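Local coordinates for ferric uptake regulation protein (Helicobacter pylori, PDB 2XIG), which probably represses iron-responsive genes as a homodimer, using ferrous iron as cofactor to bind their operator DNA, at residues C[27-32]-C[69-74]; C[34-39]-C[46-51]. The protein carries 2 engineered substitutions. One frame throughout, in Å; residues are numbered along the deposited sequence.

Contact 1. Residues C[27-32]-C[69-74]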
loop_
_atom_site.group_PDB
_atom_site.type_symbol
_atom_site.label_atom_id
_atom_site.label_comp_id
_atom_site.label_asym_id
_atom_site.label_seq_id
_atom_site.Cartn_x
_atom_site.Cartn_y
_atom_site.Cartn_z
ATOM N N LYS C 27 -3.633 19.869 33.706
ATOM C CA LYS C 27 -4.992 19.375 33.554
ATOM C C LYS C 27 -5.178 18.723 32.178
ATOM O O LYS C 27 -5.896 17.738 32.044
ATOM C CB LYS C 27 -6.007 20.499 33.780
ATOM C CG LYS C 27 -6.197 20.874 35.255
ATOM N N GLN C 28 -4.514 19.257 31.155
ATOM C CA GLN C 28 -4.641 18.679 29.811
ATOM C C GLN C 28 -4.181 17.224 29.751
ATOM O O GLN C 28 -4.828 16.378 29.129
ATOM C CB GLN C 28 -3.877 19.507 28.771
ATOM C CG GLN C 28 -3.895 18.883 27.387
ATOM C CD GLN C 28 -3.218 19.754 26.345
ATOM O OE1 GLN C 28 -2.878 19.289 25.256
ATOM N NE2 GLN C 28 -3.023 21.022 26.675
ATOM N N ARG C 29 -3.055 16.932 30.387
ATOM C CA ARG C 29 -2.556 15.564 30.406
ATOM C C ARG C 29 -3.540 14.630 31.125
ATOM O O ARG C 29 -3.766 13.501 30.693
ATOM C CB ARG C 29 -1.175 15.510 31.060
ATOM C CG ARG C 29 -0.594 14.117 31.154
ATOM C CD ARG C 29 0.715 14.104 31.926
ATOM N NE ARG C 29 1.766 14.909 31.309
ATOM C CZ ARG C 29 2.265 16.029 31.829
ATOM N NH1 ARG C 29 1.809 16.503 32.983
ATOM N NH2 ARG C 29 3.228 16.681 31.192
ATOM N N GLU C 30 -4.122 15.113 32.221
ATOM C CA GLU C 30 -5.153 14.368 32.933
ATOM C C GLU C 30 -6.398 14.214 32.051
ATOM O O GLU C 30 -7.070 13.192 32.091
ATOM C CB GLU C 30 -5.518 15.059 34.262
ATOM C CG GLU C 30 -4.353 15.188 35.243
ATOM C CD GLU C 30 -4.737 15.867 36.557
ATOM O OE1 GLU C 30 -3.970 15.729 37.534
ATOM O OE2 GLU C 30 -5.796 16.536 36.617
ATOM N N GLU C 31 -6.697 15.231 31.252
ATOM C CA GLU C 31 -7.859 15.166 30.371
ATOM C C GLU C 31 -7.697 14.092 29.283
ATOM O O GLU C 31 -8.655 13.398 28.949
ATOM C CB GLU C 31 -8.151 16.532 29.745
ATOM C CG GLU C 31 -9.555 16.644 29.155
ATOM C CD GLU C 31 -10.639 16.277 30.159
ATOM O OE1 GLU C 31 -10.448 16.546 31.364
ATOM O OE2 GLU C 31 -11.681 15.722 29.747
ATOM N N VAL C 32 -6.490 13.949 28.738
ATOM C CA VAL C 32 -6.223 12.890 27.760
ATOM C C VAL C 32 -6.470 11.502 28.368
ATOM O O VAL C 32 -7.080 10.619 27.753
ATOM C CB VAL C 32 -4.774 12.951 27.233
ATOM C CG1 VAL C 32 -4.445 11.694 26.433
ATOM C CG2 VAL C 32 -4.572 14.195 26.360
ATOM N N ASN C 69 2.795 10.305 23.752
ATOM C CA ASN C 69 4.089 9.625 23.784
ATOM C C ASN C 69 4.557 9.322 25.207
ATOM O O ASN C 69 5.065 8.240 25.481
ATOM C CB ASN C 69 5.147 10.427 23.026
ATOM C CG ASN C 69 4.925 10.406 21.517
ATOM O OD1 ASN C 69 4.448 9.416 20.964
ATOM N ND2 ASN C 69 5.273 11.501 20.848
ATOM N N PHE C 70 4.389 10.284 26.104
ATOM C CA PHE C 70 4.732 10.066 27.513
ATOM C C PHE C 70 3.865 8.986 28.157
ATOM O O PHE C 70 4.369 8.037 28.772
ATOM C CB PHE C 70 4.581 11.353 28.322
ATOM C CG PHE C 70 4.805 11.156 29.802
ATOM C CD1 PHE C 70 3.740 10.911 30.654
ATOM C CD2 PHE C 70 6.087 11.177 30.329
ATOM C CE1 PHE C 70 3.947 10.712 32.011
ATOM C CE2 PHE C 70 6.300 10.980 31.690
ATOM C CZ PHE C 70 5.229 10.747 32.528
ATOM N N LEU C 71 2.552 9.154 28.040
ATOM C CA LEU C 71 1.611 8.221 28.632
ATOM C C LEU C 71 1.848 6.812 28.137
ATOM O O LEU C 71 1.708 5.854 28.888
ATOM C CB LEU C 71 0.171 8.640 28.320
ATOM C CG LEU C 71 -0.325 9.924 28.978
ATOM C CD1 LEU C 71 -1.731 10.213 28.481
ATOM C CD2 LEU C 71 -0.288 9.805 30.537
ATOM N N GLU C 72 2.198 6.669 26.860
ATOM C CA GLU C 72 2.376 5.337 26.321
ATOM C C GLU C 72 3.703 4.745 26.778
ATOM O O GLU C 72 3.796 3.552 27.073
ATOM C CB GLU C 72 2.258 5.343 24.790
ATOM C CG GLU C 72 3.571 5.287 24.052
ATOM C CD GLU C 72 3.845 3.924 23.448
ATOM O OE1 GLU C 72 3.532 2.902 24.091
ATOM O OE2 GLU C 72 4.362 3.878 22.311
ATOM N N LYS C 73 4.735 5.570 26.862
ATOM C CA LYS C 73 6.014 5.028 27.296
ATOM C C LYS C 73 6.000 4.655 28.781
ATOM O O LYS C 73 6.726 3.757 29.198
ATOM C CB LYS C 73 7.167 5.955 26.932
ATOM C CG LYS C 73 7.638 6.877 28.007
ATOM C CD LYS C 73 8.951 7.505 27.578
ATOM C CE LYS C 73 9.749 7.962 28.773
ATOM N NZ LYS C 73 9.926 6.842 29.742
ATOM N N GLU C 74 5.152 5.320 29.564
ATOM C CA GLU C 74 4.978 4.981 30.982
ATOM C C GLU C 74 3.804 4.023 31.245
ATOM O O GLU C 74 3.398 3.825 32.386
ATOM C CB GLU C 74 4.804 6.249 31.818
ATOM C CG GLU C 74 6.006 7.202 31.780
ATOM C CD GLU C 74 7.276 6.564 32.318
ATOM O OE1 GLU C 74 7.198 5.819 33.318
ATOM O OE2 GLU C 74 8.354 6.812 31.743
#
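V32 and L71 meet methyl to methyl where helix 27-38 packs against the C-terminal end of helix 61-73. V32 CG1 lies 3.7 Å from L71 CD1. The side chains meet at a slant, and only one methyl of each is in touch. V32 holds CG1 anti to the backbone N (chi1 169°), and this is the branch that meets the leucine. L71 has the most surface buried by this contact. Its two methyls serve different partners: CD1 goes to the valine, while CD2 faces R29 CG. There R29 CG is 4.4 Å from L71 CD2, a looser touch. The backbones stay well apart, with 8.6 Å between R29 CA and L71 CA, so side chains alone bridge the gap. No hydrogen bond crosses between the two segments.

R29 is extended through chi1 and chi2, which brings CG beside L71 CD2. The bend at the third torsion (chi3 -61°) carries the guanidinium away from the leucine. NH1 is hydrogen-bonded to K24 O. R29 CZ also lies 5.8 Å from the centroid of the F70 ring, a long cation-pi approach that can be at most a weak attraction. E74 CG covers one face of that ring, 3.7 Å above the plane and toward the rim.

Helix 7-20 closes over this junction: L14 packs on L71, and I18 on both R29 and F70. L71 also touches F76 and I77, where the chain enters strand 77-82, and V32 continues its packing on I67 and L68. This is part of the helical core of a winged-helix DNA-binding domain, in which helix 61-73 is probably the recognition helix, as in other Fur proteins.

Contact 2. Residues C[34-39]-C[46-51]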
loop_
_atom_site.group_PDB
_atom_site.type_symbol
_atom_site.label_atom_id
_atom_site.label_comp_id
_atom_site.label_asym_id
_atom_site.label_seq_id
_atom_site.Cartn_x
_atom_site.Cartn_y
_atom_site.Cartn_z
ATOM N N SER C 34 -8.380 10.843 30.903
ATOM C CA SER C 34 -9.801 10.718 31.215
ATOM C C SER C 34 -10.636 10.460 29.958
ATOM O O SER C 34 -11.551 9.641 29.982
ATOM C CB SER C 34 -10.304 11.956 31.961
ATOM O OG SER C 34 -9.591 12.139 33.173
ATOM N N VAL C 35 -10.324 11.154 28.867
ATOM C CA VAL C 35 -11.003 10.875 27.602
ATOM C C VAL C 35 -10.875 9.396 27.223
ATOM O O VAL C 35 -11.864 8.748 26.879
ATOM C CB VAL C 35 -10.503 11.781 26.449
ATOM C CG1 VAL C 35 -10.967 11.238 25.106
ATOM C CG2 VAL C 35 -10.996 13.212 26.650
ATOM N N LEU C 36 -9.659 8.857 27.300
ATOM C CA LEU C 36 -9.430 7.467 26.935
ATOM C C LEU C 36 -10.106 6.501 27.896
ATOM O O LEU C 36 -10.692 5.505 27.468
ATOM C CB LEU C 36 -7.930 7.164 26.835
ATOM C CG LEU C 36 -7.244 7.777 25.608
ATOM C CD1 LEU C 36 -5.723 7.672 25.708
ATOM C CD2 LEU C 36 -7.745 7.118 24.341
ATOM N N TYR C 37 -10.006 6.786 29.193
ATOM C CA TYR C 37 -10.670 5.957 30.197
ATOM C C TYR C 37 -12.161 5.854 29.895
ATOM O O TYR C 37 -12.759 4.781 29.986
ATOM C CB TYR C 37 -10.476 6.567 31.578
ATOM C CG TYR C 37 -10.915 5.655 32.704
ATOM C CD1 TYR C 37 -10.008 4.796 33.310
ATOM C CD2 TYR C 37 -12.233 5.650 33.150
ATOM C CE1 TYR C 37 -10.394 3.954 34.348
ATOM C CE2 TYR C 37 -12.634 4.807 34.195
ATOM C CZ TYR C 37 -11.707 3.962 34.783
ATOM O OH TYR C 37 -12.090 3.120 35.817
ATOM N N ARG C 38 -12.753 6.985 29.528
ATOM C CA ARG C 38 -14.194 7.064 29.325
ATOM C C ARG C 38 -14.639 6.410 28.021
ATOM O O ARG C 38 -15.810 6.069 27.863
ATOM C CB ARG C 38 -14.661 8.525 29.384
ATOM C CG ARG C 38 -14.689 9.097 30.802
ATOM C CD ARG C 38 -15.354 10.472 30.858
ATOM N NE ARG C 38 -14.395 11.576 30.913
ATOM C CZ ARG C 38 -14.091 12.364 29.886
ATOM N NH1 ARG C 38 -14.666 12.178 28.704
ATOM N NH2 ARG C 38 -13.210 13.342 30.040
ATOM N N SER C 39 -13.698 6.216 27.100
ATOM C CA SER C 39 -14.037 5.754 25.752
ATOM C C SER C 39 -14.237 4.243 25.661
ATOM O O SER C 39 -13.484 3.457 26.248
ATOM C CB SER C 39 -12.965 6.207 24.754
ATOM O OG SER C 39 -13.242 5.733 23.446
ATOM N N GLU C 46 -6.155 12.694 16.560
ATOM C CA GLU C 46 -7.082 13.714 16.077
ATOM C C GLU C 46 -8.380 13.725 16.880
ATOM O O GLU C 46 -8.851 14.777 17.289
ATOM C CB GLU C 46 -7.384 13.509 14.582
ATOM C CG GLU C 46 -6.208 13.821 13.660
ATOM C CD GLU C 46 -6.388 13.269 12.245
ATOM O OE1 GLU C 46 -6.316 12.034 12.071
ATOM O OE2 GLU C 46 -6.585 14.069 11.303
ATOM N N GLU C 47 -8.959 12.549 17.105
ATOM C CA GLU C 47 -10.214 12.458 17.849
ATOM C C GLU C 47 -10.054 12.897 19.299
ATOM O O GLU C 47 -10.928 13.546 19.874
ATOM C CB GLU C 47 -10.735 11.026 17.828
ATOM C CG GLU C 47 -11.105 10.513 16.468
ATOM C CD GLU C 47 -11.632 9.102 16.543
ATOM O OE1 GLU C 47 -10.858 8.191 16.916
ATOM O OE2 GLU C 47 -12.824 8.909 16.226
ATOM N N ILE C 48 -8.937 12.514 19.905
ATOM C CA ILE C 48 -8.644 12.941 21.263
ATOM C C ILE C 48 -8.538 14.461 21.323
ATOM O O ILE C 48 -9.025 15.094 22.263
ATOM C CB ILE C 48 -7.354 12.269 21.787
ATOM C CG1 ILE C 48 -7.580 10.765 21.948
ATOM C CG2 ILE C 48 -6.904 12.886 23.104
ATOM C CD1 ILE C 48 -6.290 9.947 22.005
ATOM N N THR C 49 -7.919 15.047 20.301
ATOM C CA THR C 49 -7.761 16.495 20.242
ATOM C C THR C 49 -9.132 17.153 20.120
ATOM O O THR C 49 -9.413 18.134 20.808
ATOM C CB THR C 49 -6.859 16.914 19.062
ATOM O OG1 THR C 49 -5.575 16.294 19.206
ATOM C CG2 THR C 49 -6.683 18.434 19.005
ATOM N N HIS C 50 -9.977 16.601 19.249
ATOM C CA HIS C 50 -11.345 17.093 19.085
ATOM C C HIS C 50 -12.018 17.205 20.453
ATOM O O HIS C 50 -12.602 18.230 20.786
ATOM C CB HIS C 50 -12.175 16.153 18.191
ATOM C CG HIS C 50 -12.020 16.391 16.713
ATOM N ND1 HIS C 50 -12.312 17.599 16.114
ATOM C CD2 HIS C 50 -11.645 15.557 15.711
ATOM C CE1 HIS C 50 -12.104 17.505 14.810
ATOM N NE2 HIS C 50 -11.697 16.278 14.540
ATOM N N SER C 51 -11.951 16.130 21.239
ATOM C CA SER C 51 -12.603 16.104 22.549
ATOM C C SER C 51 -12.048 17.167 23.507
ATOM O O SER C 51 -12.800 17.884 24.176
ATOM C CB SER C 51 -12.468 14.716 23.179
ATOM O OG SER C 51 -12.964 13.723 22.303
#
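L36 reaches I48 through its tip, with CD2 3.9 Å from I48 CD1. The contact joins the first two helices of the winged-helix tri-helical core, helix 27-38 and helix 45-52. The leucine and isoleucine side chains cross at about a right angle, and their touch is confined to the outer methyls. I48 sets CG1 anti to its carbonyl carbon (chi1 -67°), and CD1 extends from there toward the leucine.

V35 makes the second touch, one turn of helix 45-52 further on. Its CA comes within 7.1 Å of I48 CA, the nearest backbone approach of the two segments. V35 CG2 rests on the methylene of S51, 4.1 Å from S51 CB. Both touches are carbon to carbon.

L43, in the turn between the helices, packs on V35, L36 and I48 together, and I48 also touches V64 of helix 61-73. In the same turn S39 OG is bonded to T41 N. L36 stands near the zinc ligands H42 and E90, its side chain about 5 Å from that of E90 but about 10 Å from the zinc ion itself. R38, salt-bridged to E31 through NH2, lays one guanidinium face over its own helix, with S34 O 3.5 Å above the plane toward the rim.

Both contacts are buried, and both use helix 27-38. Contact 1 ties its N-terminal part to helix 61-73. Contact 2 ties its C-terminal part to helix 45-52, and its segments lie between those of contact 1 along the chain. The two join directly: V32 CG2 lies 4.2 Å from I48 CG2, so one valine serves both packing sites. A salt bridge of 2.8 Å from E31 OE2 to R38 NH2 spans about two turns of the shared helix. Chemically, contact 1 mixes methyls with an arginine stem near the N-terminal helix. Contact 2 meets carbon to carbon throughout, with the serine S51 at its more exposed edge, and lies closer to a zinc site.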